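Local coordinates for chitin oligosaccharide binding protein NagB2 (Paenibacillus sp. FPU-7, PDB 7EHU) that binds short chitin oligosaccharides, namely diacetylchitobiose and triacetylchitotriose, and probably delivers them to a membrane transporter for uptake, at residues Asn205-Val209 against Phe385-Asp389; Thr399-Val404 against Leu417-Met421; Pro167-Phe173 against Phe297-Ile302; Leu142-Gly146 against Arg354-Met358. All coordinates share one frame; numbering follows the deposited sequence.

Contact 1 (Asn205-Val209 against Phe385-Asp389); sequences NSLFV and FPAFD. With NAG (2-acetamido-2-deoxy-beta-D-glucopyranose), chain B.
Val209, on helix 197-212, and Phe385, at the end of strand 383-385, approach from opposite directions. Methyl CG1 of Val209 sits squarely over the Phe385 ring, 3.6 Å from its centroid and 11° off the normal, a well-centred CH-pi contact. Ser206 OG takes the rim instead, 3.8 Å from Phe385 CZ. One turn before Val209, Asn205 holds CG anti to its backbone N (chi1 175°), which carries the amide out to the loop. There Asn205 OD1 accepts from Phe388 N at 2.9 Å, with the donor standing above the carbonyl plane. The same OD1 lies in the plane of the Phe388 ring at its edge, 3.6 Å from Phe388 CD1, amide and ring standing 79° apart. Phe208 CZ adds an apolar contact, 4.1 Å from Phe388 CB. The fixed loop leads straight into the glycan pocket: O4 of the chain B sugar donates to Asp389 OD2 at 2.7 Å, and Asp389 OD1 has a salt bridge to Arg77. Around this core, Gln217 of helix 214-219 touches Phe208, Val209, Phe385 and Phe388, Phe388 rests on helix 394-408, and the backbone of Phe385 pairs with strand 309-320.

Contact 2 (Thr399-Val404 against Leu417-Met421); sequences TLEQSV and LVEKM
Ser403 OG is held between two partners: it donates to Thr399 O at 2.7 Å and accepts from Lys420 NZ at 3.0 Å. The first bond stays within its own helix, the second crosses to the next, in an antiparallel helical hairpin made by helices 394-408 and 414-430 near the C-terminus. The segment axes come within 10.3 Å and run at 163° to each other. Thr399 O is itself doubly gripped, since Ser403 N reaches it as well, from the opposite face of its carbonyl plane to the hydroxyl. Lys420 arrives fully stretched, every torsion from CB outward near anti, so its ammonium spans the groove between the helices. It also forms a salt bridge with Glu406, further along helix 394-408, and this pair of partners ought to hold the amine in place at the more open side of the hairpin.

Beneath the polar edge the packing is apolar. Leu417 pushes CD1 against the other backbone, 3.6 Å from Ser403 O, and the same methyl meets Val404 CG1 at 4.1 Å. Phe236 of helix 230-244 touches Leu400, Val404 and Leu417, joining the hairpin to the body of the domain, while Trp227 lies against Met421. Met421 crosses Leu400 at about a right angle. Its chain folds twice, at chi2 (-50°) and chi3 (-56°), and that double bend tucks the thioether against the neighbouring helix: Met421 SD lies 3.6 Å from Leu400 CA, and Met421 CE 3.8 Å from Leu400 CB.

Contact 3 (Pro167-Phe173 against Phe297-Ile302); sequences PKTWDEF and FRFPNI
The backbones touch in a single beta bridge, Thr169 with Asn301: Asn301 N donates almost straight to Lys168 O (3.0 Å, 177°), and Trp170 N donates to Asn301 O at 2.8 Å. This happens at the N-terminus of helix 170-182, where Thr169 is the N-cap. Asn301 O therefore takes up a first-turn N-H that the helix itself cannot bond. The cap proper is Thr169 OG1, which accepts from Glu172 N at 3.1 Å; a chi1 of 69° faces the hydroxyl back into the first turn. Glu172 returns the favour one residue earlier, accepting from Lys168 N through OE1.

Side chains of the loop after strand 294-297 wrap this helix start. Pro167 points its CG-CD edge at one face of the Phe297 ring, CD 3.8 Å from the centroid. Pro300 CG makes an oblique, off-centre CH-pi contact with the Phe173 ring, 3.8 Å from Phe173 CG. Trp170 and Ile302 run side by side in the same direction, and Ile302 CD1 covers a rim of the indole face. Phe299 meets the far end of the indole, its CZ 3.8 Å from Trp170 CZ3. Phe151 of strand 138-154 packs against Phe173, Phe297 and Pro300, tying the junction to the sheet, and Arg238 makes a cation-pi contact with Trp170. A water also bridges the two segments, donating to Pro167 O and to Arg298 O, 2.7 Å from each oxygen.

Contact 4 (Leu142-Gly146 against Arg354-Met358); sequences LPEAG and RVPSM. With NAG (2-acetamido-2-deoxy-beta-D-glucopyranose), chain C.
This is part of the wall of the glycan pocket, where strand 138-154 turns a corner at Glu144 and the loop after helix 342-352 lies along it. Two hydrogen bonds join the segments. Ser357 OG donates to Pro143 O at 2.7 Å; a chi1 of 61° turns the hydroxyl across the gap, and it meets the carbonyl from above its plane. Past the corner, Gly146 N donates to Val355 O at 3.0 Å with a bent angle of 150°, again from above the carbonyl plane. Val355 sets its side chain beside the Gly146 peptide, CB 3.4 Å from Gly146 O.

Further bonds hold the loop: Gln345 OE1 accepts from both Ser357 N and Met358 N, and Trp314 NE1 donates to Pro356 O.

Glu144, with CG anti to the backbone N and the chain extended beyond it, brings its carboxylate toward Arg354. The two charges are near but not paired directly, and Arg354 NH1 has its salt bridge with Asp352. Arg354 has two conformers, which makes a water link between the groups doubtful: in one of them a water donates to Glu144 OE2 and accepts from Arg354 NH2.

On the glycan, the acetamido methyl of the chain C sugar lies against the start of the side chains of Ala145 and Glu144, its C8 3.8 Å from Ala145 CB and 3.9 Å from Glu144 CB.

How the contacts relate
Contact 1 touches both contact 2 and contact 3, its centre 15 and 16 Å from theirs; those two do not touch each other, their nearest atoms being about 13 Å apart. Helix 197-212 carries one side of contact 1 and packs on Phe299 of contact 3, while helix 394-408 of contact 2 lies on Phe388 of contact 1. Contact 4 stands apart, about 11 Å from contact 1 at the nearest atoms. Along the chain, contact 3 is nested within the loop that contact 4 closes, contact 1 crosses both, and contact 2 comes last. Contacts 1 and 4 both reach the bound glycan, consistent with a solute-binding protein that holds its ligand between separate parts.

Contact 1 (Asn205-Val209 against Phe385-Asp389)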
# COMPACT_ATOMS: atom_id res chain seq x y z
N ASN A 205 -2.12 -11.54 -1.79
CA ASN A 205 -0.73 -11.43 -2.22
C ASN A 205 0.21 -12.05 -1.21
O ASN A 205 1.08 -12.85 -1.59
CB ASN A 205 -0.53 -10.03 -2.85
CG ASN A 205 0.89 -9.65 -3.27
OD1 ASN A 205 1.29 -8.48 -3.18
ND2 ASN A 205 1.73 -10.65 -3.51
N SER A 206 -0.00 -11.80 0.08
CA SER A 206 0.85 -12.47 1.06
C SER A 206 0.61 -13.98 1.09
O SER A 206 1.55 -14.73 1.34
CB SER A 206 0.75 -11.82 2.43
OG SER A 206 1.52 -10.63 2.47
N LEU A 207 -0.63 -14.42 0.83
CA LEU A 207 -0.91 -15.85 0.75
C LEU A 207 -0.14 -16.51 -0.39
O LEU A 207 0.52 -17.53 -0.18
CB LEU A 207 -2.40 -16.11 0.59
CG LEU A 207 -3.13 -16.35 1.90
CD1 LEU A 207 -4.64 -16.19 1.70
CD2 LEU A 207 -2.82 -17.72 2.44
N PHE A 208 -0.23 -15.96 -1.61
CA PHE A 208 0.40 -16.66 -2.73
C PHE A 208 1.92 -16.52 -2.73
O PHE A 208 2.60 -17.38 -3.28
CB PHE A 208 -0.27 -16.44 -4.10
CG PHE A 208 -0.19 -15.04 -4.68
CD1 PHE A 208 0.99 -14.51 -5.17
CD2 PHE A 208 -1.36 -14.30 -4.88
CE1 PHE A 208 1.00 -13.25 -5.77
CE2 PHE A 208 -1.33 -13.06 -5.47
CZ PHE A 208 -0.16 -12.54 -5.91
N VAL A 209 2.47 -15.48 -2.11
CA VAL A 209 3.91 -15.45 -1.92
C VAL A 209 4.31 -16.46 -0.85
O VAL A 209 5.33 -17.15 -0.97
CB VAL A 209 4.41 -14.01 -1.63
CG1 VAL A 209 5.87 -14.02 -1.16
CG2 VAL A 209 4.21 -13.12 -2.87
N PHE A 385 9.30 -8.32 0.08
CA PHE A 385 8.90 -8.44 -1.31
C PHE A 385 7.91 -7.33 -1.63
O PHE A 385 7.08 -6.96 -0.79
CB PHE A 385 8.29 -9.82 -1.63
CG PHE A 385 7.07 -10.18 -0.83
CD1 PHE A 385 7.21 -10.83 0.39
CD2 PHE A 385 5.80 -9.92 -1.31
CE1 PHE A 385 6.08 -11.21 1.10
CE2 PHE A 385 4.69 -10.29 -0.60
CZ PHE A 385 4.83 -10.94 0.60
N PRO A 386 7.96 -6.78 -2.83
CA PRO A 386 7.04 -5.70 -3.20
C PRO A 386 5.63 -6.23 -3.39
O PRO A 386 5.39 -7.43 -3.53
CB PRO A 386 7.62 -5.20 -4.53
CG PRO A 386 8.24 -6.41 -5.13
CD PRO A 386 8.83 -7.18 -3.96
N ALA A 387 4.67 -5.31 -3.39
CA ALA A 387 3.31 -5.67 -3.74
C ALA A 387 3.24 -6.11 -5.20
O ALA A 387 3.95 -5.58 -6.07
CB ALA A 387 2.36 -4.50 -3.52
N PHE A 388 2.37 -7.09 -5.47
CA PHE A 388 2.27 -7.63 -6.82
C PHE A 388 1.93 -6.55 -7.85
O PHE A 388 2.30 -6.69 -9.03
CB PHE A 388 1.24 -8.77 -6.89
CG PHE A 388 -0.17 -8.28 -7.02
CD1 PHE A 388 -0.83 -7.73 -5.94
CD2 PHE A 388 -0.80 -8.31 -8.24
CE1 PHE A 388 -2.10 -7.22 -6.09
CE2 PHE A 388 -2.07 -7.80 -8.38
CZ PHE A 388 -2.72 -7.26 -7.30
N ASP A 389 1.26 -5.46 -7.45
CA ASP A 389 0.87 -4.42 -8.40
C ASP A 389 2.03 -3.53 -8.80
O ASP A 389 1.90 -2.75 -9.76
CB ASP A 389 -0.36 -3.79 -7.78
CG ASP A 389 -0.12 -2.79 -6.66
OD1 ASP A 389 0.70 -2.03 -6.37
OD2 ASP A 389 -0.23 -3.58 -5.63
C1 NAG B . -1.92 0.95 -1.47
C2 NAG B . -2.48 0.54 -2.81
C3 NAG B . -2.14 -0.92 -3.11
C4 NAG B . -0.64 -1.14 -2.99
C5 NAG B . -0.14 -0.67 -1.63
C6 NAG B . 1.37 -0.77 -1.48
C7 NAG B . -4.46 1.67 -3.71
C8 NAG B . -5.97 1.75 -3.68
N2 NAG B . -3.91 0.76 -2.89
O3 NAG B . -2.60 -1.21 -4.42
O4 NAG B . -0.30 -2.52 -3.11
O5 NAG B . -0.51 0.71 -1.44
O6 NAG B . 2.05 0.01 -2.45
O7 NAG B . -3.78 2.38 -4.44

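Contact 2 (Thr399-Val404 against Leu417-Met421)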
# COMPACT_ATOMS: atom_id res chain seq x y z
N THR A 399 -8.12 -7.00 -13.00
CA THR A 399 -8.76 -8.30 -13.18
C THR A 399 -8.66 -9.14 -11.91
O THR A 399 -9.61 -9.84 -11.54
CB THR A 399 -8.13 -9.02 -14.37
OG1 THR A 399 -8.30 -8.23 -15.55
CG2 THR A 399 -8.79 -10.37 -14.61
N LEU A 400 -7.51 -9.10 -11.21
CA LEU A 400 -7.42 -9.86 -9.96
C LEU A 400 -8.39 -9.32 -8.93
O LEU A 400 -9.02 -10.09 -8.20
CB LEU A 400 -6.00 -9.85 -9.42
CG LEU A 400 -5.78 -10.77 -8.21
CD1 LEU A 400 -6.01 -12.24 -8.56
CD2 LEU A 400 -4.40 -10.57 -7.62
N GLU A 401 -8.52 -7.99 -8.83
CA GLU A 401 -9.48 -7.39 -7.90
C GLU A 401 -10.89 -7.92 -8.13
O GLU A 401 -11.57 -8.35 -7.18
CB GLU A 401 -9.47 -5.86 -8.05
CG GLU A 401 -8.19 -5.24 -7.59
CD GLU A 401 -8.04 -3.78 -7.96
OE1 GLU A 401 -8.99 -3.17 -8.53
OE2 GLU A 401 -6.97 -3.21 -7.69
N GLN A 402 -11.35 -7.88 -9.38
CA GLN A 402 -12.67 -8.43 -9.69
C GLN A 402 -12.74 -9.91 -9.35
O GLN A 402 -13.76 -10.40 -8.85
CB GLN A 402 -12.94 -8.29 -11.19
CG GLN A 402 -13.15 -6.88 -11.72
CD GLN A 402 -14.14 -6.07 -10.91
OE1 GLN A 402 -13.77 -5.09 -10.27
NE2 GLN A 402 -15.41 -6.47 -10.94
N SER A 403 -11.69 -10.65 -9.71
CA SER A 403 -11.70 -12.10 -9.54
C SER A 403 -11.75 -12.51 -8.08
O SER A 403 -12.46 -13.46 -7.73
CB SER A 403 -10.50 -12.75 -10.25
OG SER A 403 -10.47 -12.43 -11.63
N VAL A 404 -11.01 -11.81 -7.20
CA VAL A 404 -11.03 -12.21 -5.79
C VAL A 404 -12.37 -11.84 -5.15
O VAL A 404 -12.84 -12.53 -4.25
CB VAL A 404 -9.84 -11.68 -4.97
CG1 VAL A 404 -8.51 -12.26 -5.47
CG2 VAL A 404 -9.79 -10.13 -4.90
N LEU A 417 -10.36 -18.99 -11.19
CA LEU A 417 -9.68 -17.71 -10.99
C LEU A 417 -8.30 -17.73 -11.65
O LEU A 417 -7.95 -16.81 -12.39
CB LEU A 417 -9.57 -17.39 -9.50
CG LEU A 417 -8.85 -16.07 -9.16
CD1 LEU A 417 -9.47 -15.41 -7.94
CD2 LEU A 417 -7.37 -16.26 -8.99
N VAL A 418 -7.49 -18.75 -11.37
CA VAL A 418 -6.13 -18.72 -11.90
C VAL A 418 -6.15 -18.86 -13.42
O VAL A 418 -5.29 -18.31 -14.11
CB VAL A 418 -5.18 -19.72 -11.21
CG1 VAL A 418 -4.96 -19.36 -9.72
CG2 VAL A 418 -5.68 -21.17 -11.35
N GLU A 419 -7.13 -19.60 -13.97
CA GLU A 419 -7.27 -19.71 -15.42
C GLU A 419 -7.57 -18.34 -16.04
O GLU A 419 -6.95 -17.94 -17.04
CB GLU A 419 -8.37 -20.73 -15.76
CG GLU A 419 -8.71 -20.88 -17.24
CD GLU A 419 -9.98 -21.71 -17.51
OE1 GLU A 419 -11.07 -21.39 -16.98
OE2 GLU A 419 -9.88 -22.69 -18.27
N LYS A 420 -8.52 -17.62 -15.44
CA LYS A 420 -8.86 -16.28 -15.92
C LYS A 420 -7.67 -15.34 -15.80
O LYS A 420 -7.39 -14.55 -16.71
CB LYS A 420 -10.06 -15.78 -15.10
CG LYS A 420 -10.60 -14.38 -15.41
CD LYS A 420 -11.74 -14.05 -14.44
CE LYS A 420 -12.17 -12.58 -14.50
NZ LYS A 420 -12.93 -12.14 -13.26
N MET A 421 -6.92 -15.44 -14.71
CA MET A 421 -5.76 -14.58 -14.51
C MET A 421 -4.68 -14.86 -15.52
O MET A 421 -4.07 -13.93 -16.05
CB MET A 421 -5.23 -14.75 -13.09
CG MET A 421 -6.05 -14.11 -12.00
SD MET A 421 -6.47 -12.36 -12.32
CE MET A 421 -4.95 -11.63 -12.58

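Contact 3 (Pro167-Phe173 against Phe297-Ile302)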
# COMPACT_ATOMS: atom_id res chain seq x y z
N PRO A 167 0.70 -15.88 16.35
CA PRO A 167 1.07 -17.10 15.62
C PRO A 167 2.27 -16.87 14.72
O PRO A 167 2.32 -15.87 14.01
CB PRO A 167 -0.19 -17.44 14.82
CG PRO A 167 -0.95 -16.20 14.74
CD PRO A 167 -0.65 -15.41 15.98
N LYS A 168 3.24 -17.80 14.76
CA LYS A 168 4.41 -17.72 13.91
C LYS A 168 4.31 -18.63 12.69
O LYS A 168 4.98 -18.38 11.68
CB LYS A 168 5.66 -18.17 14.67
CG LYS A 168 6.02 -17.28 15.82
CD LYS A 168 7.30 -17.80 16.45
CE LYS A 168 7.53 -17.32 17.85
NZ LYS A 168 6.32 -17.62 18.67
N THR A 169 3.50 -19.68 12.77
CA THR A 169 3.37 -20.66 11.70
C THR A 169 1.90 -20.74 11.28
O THR A 169 1.00 -20.31 12.00
CB THR A 169 3.79 -22.05 12.16
OG1 THR A 169 2.82 -22.51 13.10
CG2 THR A 169 5.21 -22.04 12.76
N TRP A 170 1.68 -21.30 10.08
CA TRP A 170 0.33 -21.43 9.56
C TRP A 170 -0.52 -22.28 10.49
O TRP A 170 -1.70 -21.98 10.71
CB TRP A 170 0.37 -22.02 8.15
CG TRP A 170 -1.00 -22.15 7.54
CD1 TRP A 170 -1.75 -23.29 7.43
CD2 TRP A 170 -1.79 -21.09 6.99
NE1 TRP A 170 -2.96 -23.00 6.84
CE2 TRP A 170 -3.01 -21.66 6.56
CE3 TRP A 170 -1.59 -19.72 6.82
CZ2 TRP A 170 -4.02 -20.91 5.97
CZ3 TRP A 170 -2.59 -18.97 6.23
CH2 TRP A 170 -3.79 -19.56 5.82
N ASP A 171 0.06 -23.34 11.07
CA ASP A 171 -0.72 -24.20 11.96
C ASP A 171 -1.13 -23.45 13.23
O ASP A 171 -2.26 -23.61 13.71
CB ASP A 171 0.06 -25.48 12.27
CG ASP A 171 0.02 -26.48 11.11
OD1 ASP A 171 0.81 -27.45 11.12
OD2 ASP A 171 -0.79 -26.29 10.17
N GLU A 172 -0.24 -22.61 13.77
CA GLU A 172 -0.63 -21.80 14.93
C GLU A 172 -1.69 -20.78 14.53
O GLU A 172 -2.59 -20.47 15.32
CB GLU A 172 0.60 -21.09 15.51
CG GLU A 172 1.64 -22.01 16.15
CD GLU A 172 2.90 -21.28 16.64
OE1 GLU A 172 3.15 -20.11 16.26
OE2 GLU A 172 3.66 -21.88 17.42
N PHE A 173 -1.60 -20.25 13.31
CA PHE A 173 -2.56 -19.27 12.82
C PHE A 173 -3.94 -19.90 12.69
O PHE A 173 -4.94 -19.35 13.16
CB PHE A 173 -2.04 -18.74 11.47
CG PHE A 173 -2.90 -17.69 10.81
CD1 PHE A 173 -3.03 -16.41 11.34
CD2 PHE A 173 -3.54 -17.97 9.61
CE1 PHE A 173 -3.80 -15.45 10.70
CE2 PHE A 173 -4.30 -17.01 8.98
CZ PHE A 173 -4.45 -15.76 9.53
N PHE A 297 1.73 -9.01 13.88
CA PHE A 297 2.60 -10.10 13.45
C PHE A 297 2.64 -10.15 11.92
O PHE A 297 1.64 -9.88 11.25
CB PHE A 297 2.22 -11.47 14.05
CG PHE A 297 0.80 -11.92 13.83
CD1 PHE A 297 -0.21 -11.55 14.71
CD2 PHE A 297 0.48 -12.77 12.75
CE1 PHE A 297 -1.52 -12.01 14.53
CE2 PHE A 297 -0.83 -13.22 12.56
CZ PHE A 297 -1.83 -12.83 13.46
N ARG A 298 3.81 -10.49 11.40
CA ARG A 298 3.93 -10.68 9.97
C ARG A 298 3.22 -11.97 9.57
O ARG A 298 2.90 -12.84 10.39
CB ARG A 298 5.38 -10.65 9.54
CG ARG A 298 6.17 -11.89 9.80
CD ARG A 298 7.49 -11.87 8.97
NE ARG A 298 8.40 -12.88 9.47
CZ ARG A 298 9.30 -12.71 10.43
NH1 ARG A 298 9.46 -11.53 11.02
NH2 ARG A 298 10.04 -13.73 10.80
N PHE A 299 2.92 -12.06 8.29
CA PHE A 299 2.21 -13.22 7.77
C PHE A 299 2.92 -14.50 8.23
O PHE A 299 4.14 -14.59 8.12
CB PHE A 299 2.14 -13.15 6.24
CG PHE A 299 1.17 -14.14 5.67
CD1 PHE A 299 1.58 -15.45 5.40
CD2 PHE A 299 -0.16 -13.81 5.48
CE1 PHE A 299 0.67 -16.38 4.94
CE2 PHE A 299 -1.05 -14.75 5.03
CZ PHE A 299 -0.63 -16.03 4.76
N PRO A 300 2.19 -15.49 8.74
CA PRO A 300 2.85 -16.68 9.31
C PRO A 300 3.44 -17.61 8.26
O PRO A 300 3.06 -17.62 7.10
CB PRO A 300 1.71 -17.38 10.05
CG PRO A 300 0.46 -16.96 9.29
CD PRO A 300 0.73 -15.53 8.90
N ASN A 301 4.37 -18.45 8.71
CA ASN A 301 5.11 -19.34 7.82
C ASN A 301 4.28 -20.57 7.44
O ASN A 301 3.82 -21.33 8.31
CB ASN A 301 6.43 -19.76 8.48
CG ASN A 301 7.42 -18.61 8.61
OD1 ASN A 301 7.35 -17.63 7.88
ND2 ASN A 301 8.31 -18.71 9.57
N ILE A 302 4.11 -20.77 6.13
CA ILE A 302 3.45 -21.96 5.60
C ILE A 302 4.43 -23.10 5.36
O ILE A 302 4.01 -24.26 5.35
CB ILE A 302 2.66 -21.60 4.32
CG1 ILE A 302 1.38 -20.85 4.70
CG2 ILE A 302 2.32 -22.85 3.48
CD1 ILE A 302 0.63 -20.26 3.53
O HOH W 1 3.90 -14.61 12.19

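Contact 4 (Leu142-Gly146 against Arg354-Met358)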
# COMPACT_ATOMS: atom_id res chain seq x y z
N LEU A 142 9.17 10.11 -6.18
CA LEU A 142 9.83 10.13 -4.87
C LEU A 142 8.88 9.56 -3.83
O LEU A 142 7.82 10.16 -3.58
CB LEU A 142 10.29 11.53 -4.48
CG LEU A 142 11.27 12.14 -5.46
CD1 LEU A 142 11.52 13.60 -5.13
CD2 LEU A 142 12.61 11.40 -5.52
N PRO A 143 9.20 8.44 -3.21
CA PRO A 143 8.26 7.85 -2.25
C PRO A 143 8.09 8.79 -1.07
O PRO A 143 9.06 9.39 -0.59
CB PRO A 143 8.95 6.55 -1.85
CG PRO A 143 10.40 6.77 -2.12
CD PRO A 143 10.45 7.67 -3.31
N GLU A 144 6.86 8.89 -0.57
CA GLU A 144 6.52 9.72 0.58
C GLU A 144 6.75 8.99 1.89
O GLU A 144 7.07 9.62 2.90
CB GLU A 144 5.03 10.12 0.48
CG GLU A 144 4.46 10.76 1.70
CD GLU A 144 3.01 11.21 1.58
OE1 GLU A 144 2.47 11.30 0.47
OE2 GLU A 144 2.42 11.49 2.63
N ALA A 145 6.58 7.67 1.88
CA ALA A 145 6.68 6.84 3.07
C ALA A 145 7.11 5.46 2.60
O ALA A 145 7.08 5.15 1.41
CB ALA A 145 5.33 6.73 3.78
N GLY A 146 7.54 4.64 3.55
CA GLY A 146 7.66 3.21 3.35
C GLY A 146 6.41 2.48 3.83
O GLY A 146 5.55 3.06 4.47
N ARG A 354 3.56 7.72 10.52
CA ARG A 354 3.86 7.48 9.11
C ARG A 354 5.35 7.15 8.95
O ARG A 354 6.22 7.84 9.48
CB ARG A 354 3.41 8.67 8.24
CG ARG A 354 1.91 9.09 8.43
CD ARG A 354 1.18 9.65 7.17
NE ARG A 354 1.67 11.00 6.81
CZ ARG A 354 1.32 12.13 7.43
NH1 ARG A 354 0.46 12.15 8.46
NH2 ARG A 354 1.86 13.27 7.05
N VAL A 355 5.62 6.07 8.23
CA VAL A 355 6.93 5.45 8.11
C VAL A 355 7.83 6.23 7.16
O VAL A 355 7.46 6.38 5.99
CB VAL A 355 6.73 4.02 7.55
CG1 VAL A 355 8.02 3.37 7.17
CG2 VAL A 355 5.94 3.16 8.52
N PRO A 356 9.01 6.73 7.58
CA PRO A 356 9.80 7.58 6.67
C PRO A 356 10.24 6.88 5.39
O PRO A 356 10.52 5.68 5.37
CB PRO A 356 11.02 7.97 7.51
CG PRO A 356 10.51 7.91 8.91
CD PRO A 356 9.56 6.75 8.95
N SER A 357 10.32 7.67 4.33
CA SER A 357 11.04 7.25 3.13
C SER A 357 12.46 7.78 3.07
O SER A 357 13.24 7.31 2.23
CB SER A 357 10.30 7.71 1.88
OG SER A 357 10.21 9.12 1.88
N MET A 358 12.82 8.73 3.94
CA MET A 358 14.13 9.36 3.96
C MET A 358 14.88 8.89 5.19
O MET A 358 14.28 8.61 6.23
CB MET A 358 13.95 10.88 4.04
CG MET A 358 13.37 11.44 2.73
SD MET A 358 13.12 13.22 2.79
CE MET A 358 14.85 13.74 2.64
C1 NAG C . -1.62 5.39 1.40
C2 NAG C . -0.33 4.69 0.99
C3 NAG C . -0.56 3.81 -0.24
C4 NAG C . -1.79 2.93 -0.08
C5 NAG C . -2.97 3.80 0.33
C6 NAG C . -4.24 3.04 0.58
C7 NAG C . 1.71 5.99 1.53
C8 NAG C . 2.64 7.05 1.05
N2 NAG C . 0.70 5.67 0.70
O3 NAG C . 0.62 3.04 -0.43
O4 NAG C . -2.10 2.34 -1.34
O5 NAG C . -2.64 4.47 1.55
O6 NAG C . -5.32 3.93 0.86
O7 NAG C . 1.87 5.44 2.62
O HOH W 2 3.11 13.19 4.52